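Local coordinates for protein 3,4-dihydroxy-2-butanone 4-phosphate synthase (Acinetobacter baumannii, PDB 6MNZ) that probably converts D-ribulose 5-phosphate into 3,4-dihydroxy-2-butanone 4-phosphate and formate for riboflavin biosynthesis, using magnesium or manganese, at residues Leu58-Asn69 / Ile108-Pro118; Ala132-Arg140 / Arg227-His235. All coordinates share one frame; numbering follows the deposited sequence.

Contact 1 (Leu58-Asn69 / Ile108-Pro118)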
loop_
_atom_site.group_PDB
_atom_site.type_symbol
_atom_site.label_atom_id
_atom_site.label_comp_id
_atom_site.label_asym_id
_atom_site.label_seq_id
_atom_site.Cartn_x
_atom_site.Cartn_y
_atom_site.Cartn_z
ATOM N N LEU A 58 -15.599 -13.225 -17.248
ATOM C CA LEU A 58 -16.702 -12.274 -17.396
ATOM C C LEU A 58 -16.347 -11.014 -16.612
ATOM O O LEU A 58 -16.378 -11.017 -15.379
ATOM C CB LEU A 58 -18.020 -12.870 -16.912
ATOM C CG LEU A 58 -19.140 -11.841 -16.739
ATOM C CD1 LEU A 58 -19.383 -11.094 -18.035
ATOM C CD2 LEU A 58 -20.419 -12.479 -16.217
ATOM N N THR A 59 -15.881 -9.987 -17.313
ATOM C CA THR A 59 -15.489 -8.751 -16.652
ATOM C C THR A 59 -16.724 -7.998 -16.165
ATOM O O THR A 59 -17.732 -7.925 -16.874
ATOM C CB THR A 59 -14.677 -7.887 -17.614
ATOM O OG1 THR A 59 -15.507 -7.475 -18.708
ATOM C CG2 THR A 59 -13.488 -8.675 -18.153
ATOM N N LEU A 60 -16.717 -7.628 -14.883
ATOM C CA LEU A 60 -17.796 -6.871 -14.267
ATOM C C LEU A 60 -17.242 -5.590 -13.660
ATOM O O LEU A 60 -16.156 -5.586 -13.070
ATOM C CB LEU A 60 -18.514 -7.663 -13.160
ATOM C CG LEU A 60 -19.541 -8.720 -13.562
ATOM C CD1 LEU A 60 -18.845 -9.783 -14.334
ATOM C CD2 LEU A 60 -20.243 -9.352 -12.352
ATOM N N SER A 61 -18.135 -4.615 -13.526
ATOM C CA SER A 61 -17.864 -3.445 -12.711
ATOM C C SER A 61 -18.045 -3.761 -11.229
ATOM O O SER A 61 -18.771 -4.682 -10.842
ATOM C CB SER A 61 -18.783 -2.293 -13.115
ATOM O OG SER A 61 -20.122 -2.560 -12.736
ATOM N N ARG A 62 -17.437 -2.915 -10.393
ATOM C CA ARG A 62 -17.609 -3.037 -8.950
ATOM C C ARG A 62 -19.054 -2.788 -8.539
ATOM O O ARG A 62 -19.602 -3.512 -7.700
ATOM C CB ARG A 62 -16.675 -2.063 -8.234
ATOM C CG ARG A 62 -15.209 -2.433 -8.349
ATOM C CD ARG A 62 -14.318 -1.463 -7.587
ATOM N NE ARG A 62 -14.678 -1.377 -6.174
ATOM C CZ ARG A 62 -13.889 -0.875 -5.229
ATOM N NH1 ARG A 62 -12.639 -0.529 -5.514
ATOM N NH2 ARG A 62 -14.314 -0.821 -3.973
ATOM N N GLU A 63 -19.709 -1.809 -9.166
ATOM C CA GLU A 63 -21.143 -1.634 -8.969
ATOM C C GLU A 63 -21.886 -2.932 -9.254
ATOM O O GLU A 63 -22.662 -3.416 -8.423
ATOM C CB GLU A 63 -21.665 -0.509 -9.863
ATOM C CG GLU A 63 -21.020 0.846 -9.609
ATOM C CD GLU A 63 -19.739 1.037 -10.398
ATOM O OE1 GLU A 63 -18.677 0.610 -9.895
ATOM O OE2 GLU A 63 -19.835 1.343 -11.606
ATOM N N ARG A 64 -21.601 -3.550 -10.400
ATOM C CA ARG A 64 -22.285 -4.784 -10.761
ATOM C C ARG A 64 -21.959 -5.907 -9.786
ATOM O O ARG A 64 -22.780 -6.809 -9.586
ATOM C CB ARG A 64 -21.906 -5.179 -12.189
ATOM C CG ARG A 64 -22.361 -6.560 -12.612
ATOM C CD ARG A 64 -23.868 -6.673 -12.694
ATOM N NE ARG A 64 -24.432 -5.840 -13.751
ATOM C CZ ARG A 64 -25.725 -5.796 -14.054
ATOM N NH1 ARG A 64 -26.577 -6.616 -13.451
ATOM N NH2 ARG A 64 -26.187 -4.848 -14.861
ATOM N N CYS A 65 -20.736 -5.927 -9.252
ATOM C CA CYS A 65 -20.369 -6.944 -8.271
ATOM C C CYS A 65 -21.103 -6.732 -6.952
ATOM O O CYS A 65 -21.670 -7.679 -6.393
ATOM C CB CYS A 65 -18.857 -6.934 -8.049
ATOM S SG CYS A 65 -17.902 -7.739 -9.365
ATOM N N LYS A 66 -21.182 -5.482 -6.489
ATOM C CA LYS A 66 -21.920 -5.185 -5.265
ATOM C C LYS A 66 -23.402 -5.499 -5.428
ATOM O O LYS A 66 -23.998 -6.168 -4.575
ATOM C CB LYS A 66 -21.718 -3.719 -4.878
ATOM C CG LYS A 66 -21.723 -3.460 -3.376
ATOM C CD LYS A 66 -20.434 -3.933 -2.715
ATOM C CE LYS A 66 -20.544 -3.898 -1.196
ATOM N NZ LYS A 66 -19.372 -4.529 -0.527
ATOM N N GLN A 67 -23.987 -5.113 -6.563
ATOM C CA GLN A 67 -25.350 -5.528 -6.877
ATOM C C GLN A 67 -25.496 -7.043 -6.810
ATOM O O GLN A 67 -26.516 -7.556 -6.335
ATOM C CB GLN A 67 -25.742 -5.009 -8.262
ATOM C CG GLN A 67 -27.059 -5.551 -8.792
ATOM C CD GLN A 67 -27.514 -4.845 -10.057
ATOM O OE1 GLN A 67 -27.206 -3.672 -10.274
ATOM N NE2 GLN A 67 -28.212 -5.572 -10.923
ATOM N N LEU A 68 -24.467 -7.777 -7.230
ATOM C CA LEU A 68 -24.492 -9.232 -7.174
ATOM C C LEU A 68 -24.060 -9.790 -5.824
ATOM O O LEU A 68 -24.104 -11.009 -5.633
ATOM C CB LEU A 68 -23.596 -9.820 -8.266
ATOM C CG LEU A 68 -24.096 -9.689 -9.704
ATOM C CD1 LEU A 68 -22.976 -10.032 -10.670
ATOM C CD2 LEU A 68 -25.306 -10.573 -9.948
ATOM N N ASN A 69 -23.654 -8.937 -4.885
ATOM C CA ASN A 69 -23.142 -9.384 -3.591
ATOM C C ASN A 69 -21.995 -10.376 -3.776
ATOM O O ASN A 69 -22.015 -11.495 -3.256
ATOM C CB ASN A 69 -24.260 -9.994 -2.743
ATOM C CG ASN A 69 -23.810 -10.319 -1.331
ATOM O OD1 ASN A 69 -22.770 -9.848 -0.873
ATOM N ND2 ASN A 69 -24.622 -11.084 -0.614
ATOM N N ILE A 108 -23.640 -16.233 -17.744
ATOM C CA ILE A 108 -23.243 -14.842 -17.947
ATOM C C ILE A 108 -24.473 -13.945 -18.015
ATOM O O ILE A 108 -24.532 -12.891 -17.372
ATOM C CB ILE A 108 -22.379 -14.713 -19.214
ATOM C CG1 ILE A 108 -21.032 -15.405 -19.003
ATOM C CG2 ILE A 108 -22.174 -13.248 -19.579
ATOM C CD1 ILE A 108 -20.384 -15.885 -20.283
ATOM N N GLN A 109 -25.483 -14.364 -18.781
ATOM C CA GLN A 109 -26.684 -13.551 -18.938
ATOM C C GLN A 109 -27.289 -13.195 -17.586
ATOM O O GLN A 109 -27.678 -12.046 -17.352
ATOM C CB GLN A 109 -27.708 -14.286 -19.803
ATOM C CG GLN A 109 -27.248 -14.551 -21.232
ATOM C CD GLN A 109 -26.731 -13.307 -21.931
ATOM O OE1 GLN A 109 -25.864 -13.397 -22.797
ATOM N NE2 GLN A 109 -27.385 -12.173 -21.692
ATOM N N ALA A 110 -27.351 -14.167 -16.673
ATOM C CA ALA A 110 -27.919 -13.909 -15.356
ATOM C C ALA A 110 -27.130 -12.835 -14.621
ATOM O O ALA A 110 -27.714 -11.950 -13.984
ATOM C CB ALA A 110 -27.955 -15.199 -14.538
ATOM N N ALA A 111 -25.803 -12.852 -14.757
ATOM C CA ALA A 111 -24.978 -11.882 -14.047
ATOM C C ALA A 111 -25.181 -10.476 -14.597
ATOM O O ALA A 111 -25.328 -9.519 -13.826
ATOM C CB ALA A 111 -23.506 -12.284 -14.134
ATOM N N VAL A 112 -25.308 -10.346 -15.921
ATOM C CA VAL A 112 -25.319 -9.040 -16.568
ATOM C C VAL A 112 -26.715 -8.607 -16.983
ATOM O O VAL A 112 -26.856 -7.595 -17.683
ATOM C CB VAL A 112 -24.379 -9.020 -17.792
ATOM C CG1 VAL A 112 -22.984 -9.479 -17.396
ATOM C CG2 VAL A 112 -24.941 -9.885 -18.912
ATOM N N ALA A 113 -27.741 -9.389 -16.656
ATOM C CA ALA A 113 -29.110 -8.899 -16.740
ATOM C C ALA A 113 -29.249 -7.570 -16.010
ATOM O O ALA A 113 -28.554 -7.309 -15.024
ATOM C CB ALA A 113 -30.073 -9.930 -16.150
ATOM N N ALA A 114 -30.096 -6.694 -16.555
ATOM C CA ALA A 114 -30.113 -5.302 -16.116
ATOM C C ALA A 114 -30.331 -5.202 -14.610
ATOM O O ALA A 114 -29.519 -4.606 -13.892
ATOM C CB ALA A 114 -31.199 -4.533 -16.869
ATOM N N HIS A 115 -31.394 -5.826 -14.107
ATOM C CA HIS A 115 -31.794 -5.712 -12.709
ATOM C C HIS A 115 -31.496 -6.998 -11.939
ATOM O O HIS A 115 -32.276 -7.428 -11.087
ATOM C CB HIS A 115 -33.273 -5.354 -12.600
ATOM C CG HIS A 115 -33.643 -4.089 -13.315
ATOM N ND1 HIS A 115 -33.312 -2.840 -12.836
ATOM C CD2 HIS A 115 -34.279 -3.886 -14.492
ATOM C CE1 HIS A 115 -33.710 -1.921 -13.699
ATOM N NE2 HIS A 115 -34.290 -2.530 -14.717
ATOM N N ALA A 116 -30.390 -7.657 -12.281
ATOM C CA ALA A 116 -30.069 -8.949 -11.692
ATOM C C ALA A 116 -29.953 -8.838 -10.177
ATOM O O ALA A 116 -29.561 -7.802 -9.634
ATOM C CB ALA A 116 -28.764 -9.491 -12.276
ATOM N N LYS A 117 -30.319 -9.914 -9.496
ATOM C CA LYS A 117 -30.184 -10.039 -8.054
ATOM C C LYS A 117 -29.056 -10.995 -7.696
ATOM O O LYS A 117 -28.592 -11.776 -8.533
ATOM C CB LYS A 117 -31.497 -10.538 -7.441
ATOM C CG LYS A 117 -32.683 -9.626 -7.686
ATOM C CD LYS A 117 -32.581 -8.353 -6.862
ATOM C CE LYS A 117 -33.897 -7.590 -6.855
ATOM N NZ LYS A 117 -33.847 -6.403 -5.957
ATOM N N PRO A 118 -28.637 -11.012 -6.429
ATOM C CA PRO A 118 -27.699 -12.061 -5.992
ATOM C C PRO A 118 -28.285 -13.458 -6.073
ATOM O O PRO A 118 -27.521 -14.431 -6.079
ATOM C CB PRO A 118 -27.374 -11.666 -4.545
ATOM C CG PRO A 118 -27.657 -10.203 -4.472
ATOM C CD PRO A 118 -28.806 -9.958 -5.412
HETATM O O HOH W 1 -24.859 -13.883 -4.949
#
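With CG anti to the backbone N (chi1 170°) and bends at chi2 and chi3, R64 folds its guanidinium back against the C-terminal end of helix 101-112; Q67, one turn on, starts the same way (chi1 171°) but stays extended and reaches the type I turn A113-A116. The contact belongs to the DHBP synthase domain, where helix 62-68, following strand 57-60 of the mixed sheet, meets the end of helix 101-112 nearly at right angles. R64 NH1 donates to A113 O at 2.6 Å, approaching nearly along the C=O axis although A113 O is tilted out of the guanidinium plane. V112 backbone lies over one face of the group, and A116 CB sits at its edge. R64 NH2 adds a weak bond to A114 O and also forms a salt bridge with E157. Q67 NE2 donates to A116 O at 2.9 Å, on a lone pair in the carbonyl plane, and weakly to A114 O. Two side chains of helix 62-68 thus bond to three carbonyls of the turn that follows helix 101-112. At the strand end, L58 sets its methyls against the helix: CD2 meets A111 CB at 3.7 Å, while CD1 touches both I108 CG2 (3.8 Å) and V112 CG1 (4.0 Å). L68 extends this apolar patch with CD1 near A111 and CD2 near A116. At the Schellman motif of N69, its CB packs 3.8 Å from P118 CG, and one water bridges L68 O (3.0 Å) and P118 O (2.9 Å).

Contact 2 (Ala132-Arg140 / Arg227-His235); sequences AQPGGVLHR and REIGNPDIH
E228, at the end of strand 220-228, faces L138 and H139: its OE2 lies 3.6 Å from L138 CD2, and its OE1 approaches the imidazole obliquely. E228 also opens a type II turn to N231, closed by N231 N bonding back to E228 O. The next residue, I229, supplies the polar link across the contact. H139 NE2 donates to I229 O at 2.6 Å, with the oxygen in the ring plane and the donor on a carbonyl lone pair; with CG anti to its carbonyl carbon (chi1 -48°), the H139 ring is directed to this oxygen. I229 CB also packs on L138 CD1 at 3.7 Å. G230 and G135, both without side chains, bring their CA atoms to 3.7 Å. P232 then places CG and CD over one face of the H139 ring, at a spacing too short to be trusted, while L138 CB lies over the opposite face. D233 turns back to the start of the segment, its OD1 accepting from E228 N at 3.2 Å from above the carboxylate plane. The contact joins the DHBP synthase domain to the GTP cyclohydrolase II-like domain: segment 132-140 bridges strand 127-131 and helix 143-153, while segment 227-235 links strands 220-228 and 235-239, and helix 192-202 flanks both, with R199 on L138 and M200 on E228.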
loop_
_atom_site.group_PDB
_atom_site.type_symbol
_atom_site.label_atom_id
_atom_site.label_comp_id
_atom_site.label_asym_id
_atom_site.label_seq_id
_atom_site.Cartn_x
_atom_site.Cartn_y
_atom_site.Cartn_z
ATOM N N ALA A 132 -13.205 -5.213 -12.426
ATOM C CA ALA A 132 -12.384 -4.092 -12.855
ATOM C C ALA A 132 -12.291 -3.040 -11.752
ATOM O O ALA A 132 -13.115 -2.985 -10.835
ATOM C CB ALA A 132 -12.951 -3.475 -14.133
ATOM N N GLN A 133 -11.217 -2.260 -11.802
ATOM C CA GLN A 133 -11.054 -1.136 -10.897
ATOM C C GLN A 133 -11.908 0.045 -11.347
ATOM O O GLN A 133 -12.413 0.061 -12.473
ATOM C CB GLN A 133 -9.588 -0.723 -10.827
ATOM C CG GLN A 133 -8.680 -1.763 -10.202
ATOM C CD GLN A 133 -9.060 -2.087 -8.772
ATOM O OE1 GLN A 133 -8.855 -1.279 -7.867
ATOM N NE2 GLN A 133 -9.527 -3.310 -8.548
ATOM N N PRO A 134 -12.258 0.938 -10.414
ATOM C CA PRO A 134 -13.322 1.916 -10.708
ATOM C C PRO A 134 -13.098 2.696 -11.993
ATOM O O PRO A 134 -13.986 2.742 -12.854
ATOM C CB PRO A 134 -13.298 2.828 -9.473
ATOM C CG PRO A 134 -12.778 1.969 -8.377
ATOM C CD PRO A 134 -11.802 1.013 -9.013
ATOM N N GLY A 135 -11.935 3.322 -12.142
ATOM C CA GLY A 135 -11.679 4.147 -13.301
ATOM C C GLY A 135 -11.405 3.391 -14.576
ATOM O O GLY A 135 -11.092 4.006 -15.599
ATOM N N GLY A 136 -11.457 2.063 -14.535
ATOM C CA GLY A 136 -11.259 1.288 -15.744
ATOM C C GLY A 136 -9.817 1.349 -16.207
ATOM O O GLY A 136 -8.879 1.442 -15.407
ATOM N N VAL A 137 -9.650 1.445 -17.522
ATOM C CA VAL A 137 -8.344 1.338 -18.161
ATOM C C VAL A 137 -7.537 2.604 -17.898
ATOM O O VAL A 137 -6.371 2.705 -18.294
ATOM C CB VAL A 137 -8.513 1.076 -19.671
ATOM C CG1 VAL A 137 -7.192 1.113 -20.384
ATOM C CG2 VAL A 137 -9.180 -0.265 -19.904
ATOM N N LEU A 138 -8.115 3.548 -17.152
ATOM C CA LEU A 138 -7.368 4.748 -16.789
ATOM C C LEU A 138 -6.189 4.425 -15.881
ATOM O O LEU A 138 -5.246 5.221 -15.796
ATOM C CB LEU A 138 -8.286 5.756 -16.103
ATOM C CG LEU A 138 -9.400 6.355 -16.958
ATOM C CD1 LEU A 138 -10.321 7.187 -16.080
ATOM C CD2 LEU A 138 -8.827 7.186 -18.094
ATOM N N HIS A 139 -6.330 3.407 -15.033
ATOM C CA HIS A 139 -5.381 3.159 -13.955
ATOM C C HIS A 139 -4.717 1.797 -14.053
ATOM O O HIS A 139 -3.483 1.719 -14.092
ATOM C CB HIS A 139 -6.095 3.303 -12.602
ATOM C CG HIS A 139 -6.925 4.542 -12.491
ATOM N ND1 HIS A 139 -6.385 5.806 -12.589
ATOM C CD2 HIS A 139 -8.267 4.712 -12.424
ATOM C CE1 HIS A 139 -7.357 6.701 -12.564
ATOM N NE2 HIS A 139 -8.505 6.065 -12.418
ATOM N N ARG A 140 -5.496 0.722 -14.143
ATOM C CA ARG A 140 -4.973 -0.598 -14.468
ATOM C C ARG A 140 -5.225 -0.882 -15.942
ATOM O O ARG A 140 -6.381 -0.977 -16.369
ATOM C CB ARG A 140 -5.615 -1.677 -13.597
ATOM C CG ARG A 140 -4.840 -2.983 -13.589
ATOM C CD ARG A 140 -5.634 -4.109 -12.944
ATOM N NE ARG A 140 -6.088 -5.087 -13.928
ATOM C CZ ARG A 140 -6.155 -6.399 -13.716
ATOM N NH1 ARG A 140 -5.995 -6.880 -12.491
ATOM N NH2 ARG A 140 -6.656 -7.186 -14.659
ATOM N N ARG A 227 -8.215 15.967 -9.826
ATOM C CA ARG A 227 -8.550 14.565 -9.617
ATOM C C ARG A 227 -9.068 13.958 -10.913
ATOM O O ARG A 227 -9.891 14.565 -11.604
ATOM C CB ARG A 227 -9.600 14.408 -8.511
ATOM C CG ARG A 227 -9.027 14.010 -7.161
ATOM C CD ARG A 227 -10.066 13.303 -6.304
ATOM N NE ARG A 227 -11.131 14.203 -5.868
ATOM C CZ ARG A 227 -11.154 14.832 -4.696
ATOM N NH1 ARG A 227 -10.114 14.766 -3.874
ATOM N NH2 ARG A 227 -12.184 15.608 -4.387
ATOM N N GLU A 228 -8.672 12.715 -11.172
ATOM C CA GLU A 228 -9.111 11.974 -12.346
ATOM C C GLU A 228 -10.156 10.930 -11.969
ATOM O O GLU A 228 -10.244 10.502 -10.815
ATOM C CB GLU A 228 -7.937 11.286 -13.044
ATOM C CG GLU A 228 -8.304 10.730 -14.411
ATOM C CD GLU A 228 -7.162 10.000 -15.080
ATOM O OE1 GLU A 228 -6.462 9.247 -14.372
ATOM O OE2 GLU A 228 -7.193 9.904 -16.325
ATOM N N ILE A 229 -11.022 10.611 -12.937
ATOM C CA ILE A 229 -12.024 9.571 -12.740
ATOM C C ILE A 229 -11.360 8.330 -12.172
ATOM O O ILE A 229 -10.367 7.835 -12.716
ATOM C CB ILE A 229 -12.725 9.248 -14.073
ATOM C CG1 ILE A 229 -13.396 10.491 -14.658
ATOM C CG2 ILE A 229 -13.732 8.125 -13.885
ATOM C CD1 ILE A 229 -14.427 11.134 -13.754
ATOM N N GLY A 230 -11.995 7.744 -11.161
ATOM C CA GLY A 230 -11.513 6.535 -10.543
ATOM C C GLY A 230 -10.549 6.750 -9.397
ATOM O O GLY A 230 -10.469 5.894 -8.510
ATOM N N ASN A 231 -9.917 7.924 -9.320
ATOM C CA ASN A 231 -9.324 8.436 -8.091
ATOM C C ASN A 231 -8.461 7.374 -7.421
ATOM O O ASN A 231 -8.783 6.910 -6.321
ATOM C CB ASN A 231 -10.422 8.912 -7.138
ATOM C CG ASN A 231 -9.875 9.397 -5.814
ATOM O OD1 ASN A 231 -9.515 10.564 -5.675
ATOM N ND2 ASN A 231 -9.637 8.462 -4.901
ATOM N N PRO A 232 -7.316 7.020 -8.011
ATOM C CA PRO A 232 -6.134 6.672 -7.210
ATOM C C PRO A 232 -5.218 7.842 -6.875
ATOM O O PRO A 232 -4.040 7.612 -6.588
ATOM C CB PRO A 232 -5.401 5.660 -8.113
ATOM C CG PRO A 232 -6.313 5.389 -9.281
ATOM C CD PRO A 232 -7.164 6.602 -9.410
ATOM N N ASP A 233 -5.665 9.080 -7.068
ATOM C CA ASP A 233 -4.759 10.176 -7.378
ATOM C C ASP A 233 -5.280 11.445 -6.723
ATOM O O ASP A 233 -6.488 11.612 -6.542
ATOM C CB ASP A 233 -4.638 10.368 -8.892
ATOM C CG ASP A 233 -5.981 10.283 -9.592
ATOM O OD1 ASP A 233 -6.915 10.999 -9.168
ATOM O OD2 ASP A 233 -6.074 9.582 -10.622
ATOM N N ILE A 234 -4.364 12.345 -6.385
ATOM C CA ILE A 234 -4.594 13.782 -6.477
ATOM C C ILE A 234 -3.437 14.404 -7.254
ATOM O O ILE A 234 -2.271 14.186 -6.907
ATOM C CB ILE A 234 -4.749 14.415 -5.081
ATOM C CG1 ILE A 234 -5.033 15.913 -5.189
ATOM C CG2 ILE A 234 -3.531 14.110 -4.237
ATOM C CD1 ILE A 234 -6.475 16.212 -5.523
ATOM N N HIS A 235 -3.745 14.985 -8.410
ATOM C CA HIS A 235 -2.736 15.559 -9.289
ATOM C C HIS A 235 -2.587 17.055 -9.041
ATOM O O HIS A 235 -3.567 17.765 -8.803
ATOM C CB HIS A 235 -3.090 15.319 -10.758
ATOM C CG HIS A 235 -3.459 13.902 -11.065
ATOM N ND1 HIS A 235 -2.530 12.961 -11.448
ATOM C CD2 HIS A 235 -4.667 13.300 -11.170
ATOM C CE1 HIS A 235 -3.132 11.796 -11.604
ATOM N NE2 HIS A 235 -4.435 11.988 -11.507
#

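Contact 1 lies inside the DHBP synthase domain, whereas contact 2 joins that domain to the GTP cyclohydrolase II-like one and lies nearer the centre of the chain. Both are partly buried, and they share no segment; their centres are about 21 Å apart. They meet just past the end of strand 127-131, beside strand 57-60, where L60 O and A132 N lie 3.0 Å apart, probably hydrogen-bonded. Contact 1 combines a buried aliphatic patch with arginine and glutamine donors for carbonyls just past a helix end. Contact 2 buries less surface, relying on close glycine backbones and one histidine. R140 in its loop, predicted to bind substrate, forms a salt bridge with a sulfate probably from the crystallisation liquor.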